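Local coordinates for quinonprotein alcohol dehydrogenase-like protein (Bacteroides thetaiotaomicron VPI-5482, PDB 4R5O) that is of unknown function but binds calcium and joins an immunoglobulin-like beta-sandwich domain to a seven-bladed beta-propeller, at residues Gly151-Leu156 with Tyr168-Lys173. Sequence-based numbering, arbitrary orientation.
Sequences GKFYLL and YIVDAK
F153 lies against A172 where two central strands of a propeller blade pair as an antiparallel hairpin. Strands 143-149 and 177-181 flank this pair. CG of F153 is anti to its own carbonyl carbon (chi1 -61°), which turns it away from V170, and the ring lies against A172. CA of A172 sits over one ring face, 3.8 Å from the centroid, a CH-pi contact. CB of A172 touches CE1 of F153 at 3.7 Å. F112, F105 and H148 also meet this ring. An alanine in place of F153 would probably leave a gap under A172 and among these aromatic rings. L155 lies beside Y168 on the same sheet face, with CD2 of L155 3.9 Å from CD1 of Y168. On the other face, CD1 of Y154 packs on CG1 of I169. The Y168 hydroxyl is hydrogen-bonded to R164 and that of Y154 to N150. F153 and V170 exchange two backbone hydrogen bonds, as do L155 and Y168. At the hairpin's open end, K152 CB to CD run by CG2 of I169. Its NZ forms a long salt bridge, 3.7 Å, to OD1 of D171. OD2 of D171 is hydrogen-bonded to T174. One water donates to both G151 O and D171 OD1, 2.7 Å from each.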
loop_
_atom_site.group_PDB
_atom_site.type_symbol
_atom_site.label_atom_id
_atom_site.label_comp_id
_atom_site.label_asym_id
_atom_site.label_seq_id
_atom_site.Cartn_x
_atom_site.Cartn_y
_atom_site.Cartn_z
ATOM N N GLY A 151 -9.460 8.293 -2.550
ATOM C CA GLY A 151 -8.303 8.954 -1.953
ATOM C C GLY A 151 -7.788 8.277 -0.692
ATOM O O GLY A 151 -7.080 8.918 0.097
ATOM N N LYS A 152 -8.122 6.966 -0.504
ATOM C CA LYS A 152 -7.713 6.182 0.654
ATOM C C LYS A 152 -7.093 4.845 0.237
ATOM O O LYS A 152 -7.405 4.298 -0.824
ATOM C CB LYS A 152 -8.931 5.905 1.589
ATOM C CG LYS A 152 -9.766 7.122 2.045
ATOM C CD LYS A 152 -8.987 8.089 2.949
ATOM C CE LYS A 152 -9.640 9.435 3.188
ATOM N NZ LYS A 152 -9.612 10.305 1.982
ATOM N N PHE A 153 -6.236 4.308 1.098
ATOM C CA PHE A 153 -5.695 2.974 0.959
ATOM C C PHE A 153 -6.466 2.079 1.900
ATOM O O PHE A 153 -6.388 2.260 3.115
ATOM C CB PHE A 153 -4.179 2.885 1.200
ATOM C CG PHE A 153 -3.263 3.679 0.298
ATOM C CD1 PHE A 153 -3.453 3.681 -1.083
ATOM C CD2 PHE A 153 -2.099 4.275 0.807
ATOM C CE1 PHE A 153 -2.567 4.370 -1.928
ATOM C CE2 PHE A 153 -1.202 4.939 -0.041
ATOM C CZ PHE A 153 -1.447 4.987 -1.402
ATOM N N TYR A 154 -7.294 1.193 1.347
ATOM C CA TYR A 154 -8.046 0.238 2.147
ATOM C C TYR A 154 -7.247 -1.021 2.224
ATOM O O TYR A 154 -6.998 -1.623 1.194
ATOM C CB TYR A 154 -9.447 -0.015 1.579
ATOM C CG TYR A 154 -10.292 1.231 1.513
ATOM C CD1 TYR A 154 -10.955 1.709 2.638
ATOM C CD2 TYR A 154 -10.467 1.910 0.317
ATOM C CE1 TYR A 154 -11.747 2.847 2.582
ATOM C CE2 TYR A 154 -11.266 3.045 0.244
ATOM C CZ TYR A 154 -11.905 3.509 1.381
ATOM O OH TYR A 154 -12.704 4.617 1.303
ATOM N N LEU A 155 -6.765 -1.367 3.419
ATOM C CA LEU A 155 -5.931 -2.547 3.634
ATOM C C LEU A 155 -6.716 -3.620 4.390
ATOM O O LEU A 155 -7.336 -3.347 5.422
ATOM C CB LEU A 155 -4.638 -2.169 4.394
ATOM C CG LEU A 155 -3.864 -3.277 5.136
ATOM C CD1 LEU A 155 -3.203 -4.264 4.172
ATOM C CD2 LEU A 155 -2.815 -2.698 6.028
ATOM N N LEU A 156 -6.651 -4.853 3.861
ATOM C CA LEU A 156 -7.172 -6.063 4.473
ATOM C C LEU A 156 -6.001 -6.977 4.737
ATOM O O LEU A 156 -5.291 -7.335 3.791
ATOM C CB LEU A 156 -8.260 -6.753 3.613
ATOM C CG LEU A 156 -8.715 -8.138 4.073
ATOM C CD1 LEU A 156 -9.522 -8.056 5.343
ATOM C CD2 LEU A 156 -9.526 -8.802 3.007
ATOM N N TYR A 168 -7.962 -1.719 7.611
ATOM C CA TYR A 168 -7.353 -0.421 7.898
ATOM C C TYR A 168 -7.655 0.610 6.816
ATOM O O TYR A 168 -7.634 0.272 5.632
ATOM C CB TYR A 168 -5.824 -0.580 8.012
ATOM C CG TYR A 168 -5.355 -1.487 9.138
ATOM C CD1 TYR A 168 -5.368 -2.870 8.996
ATOM C CD2 TYR A 168 -4.769 -0.958 10.287
ATOM C CE1 TYR A 168 -4.922 -3.702 10.016
ATOM C CE2 TYR A 168 -4.328 -1.781 11.319
ATOM C CZ TYR A 168 -4.393 -3.151 11.174
ATOM O OH TYR A 168 -3.914 -3.946 12.193
ATOM N N ILE A 169 -7.920 1.870 7.228
ATOM C CA ILE A 169 -8.091 3.008 6.333
ATOM C C ILE A 169 -6.920 3.939 6.600
ATOM O O ILE A 169 -6.728 4.412 7.731
ATOM C CB ILE A 169 -9.454 3.744 6.403
ATOM C CG1 ILE A 169 -10.657 2.789 6.406
ATOM C CG2 ILE A 169 -9.542 4.827 5.274
ATOM C CD1 ILE A 169 -11.964 3.487 6.680
ATOM N N VAL A 170 -6.108 4.140 5.557
ATOM C CA VAL A 170 -4.898 4.969 5.530
ATOM C C VAL A 170 -5.107 6.023 4.459
ATOM O O VAL A 170 -5.528 5.671 3.362
ATOM C CB VAL A 170 -3.623 4.091 5.284
ATOM C CG1 VAL A 170 -2.362 4.943 5.135
ATOM C CG2 VAL A 170 -3.444 3.037 6.382
ATOM N N ASP A 171 -4.871 7.312 4.776
ATOM C CA ASP A 171 -4.982 8.367 3.775
ATOM C C ASP A 171 -3.907 8.137 2.671
ATOM O O ASP A 171 -2.738 7.893 2.991
ATOM C CB ASP A 171 -4.855 9.754 4.413
ATOM C CG ASP A 171 -5.033 10.873 3.412
ATOM O OD1 ASP A 171 -6.094 10.913 2.745
ATOM O OD2 ASP A 171 -4.116 11.695 3.284
ATOM N N ALA A 172 -4.321 8.154 1.385
ATOM C CA ALA A 172 -3.405 7.835 0.281
ATOM C C ALA A 172 -2.365 8.924 0.037
ATOM O O ALA A 172 -1.239 8.570 -0.270
ATOM C CB ALA A 172 -4.176 7.594 -0.995
ATOM N N LYS A 173 -2.705 10.211 0.191
ATOM C CA LYS A 173 -1.777 11.314 -0.058
ATOM C C LYS A 173 -0.730 11.459 1.070
ATOM O O LYS A 173 0.460 11.662 0.784
ATOM C CB LYS A 173 -2.543 12.655 -0.221
ATOM C CG LYS A 173 -1.646 13.788 -0.741
ATOM C CD LYS A 173 -2.364 15.122 -0.974
ATOM C CE LYS A 173 -1.510 16.132 -1.728
ATOM N NZ LYS A 173 -1.107 15.654 -3.101
HETATM O O HOH W 1 -5.950 11.419 0.136
#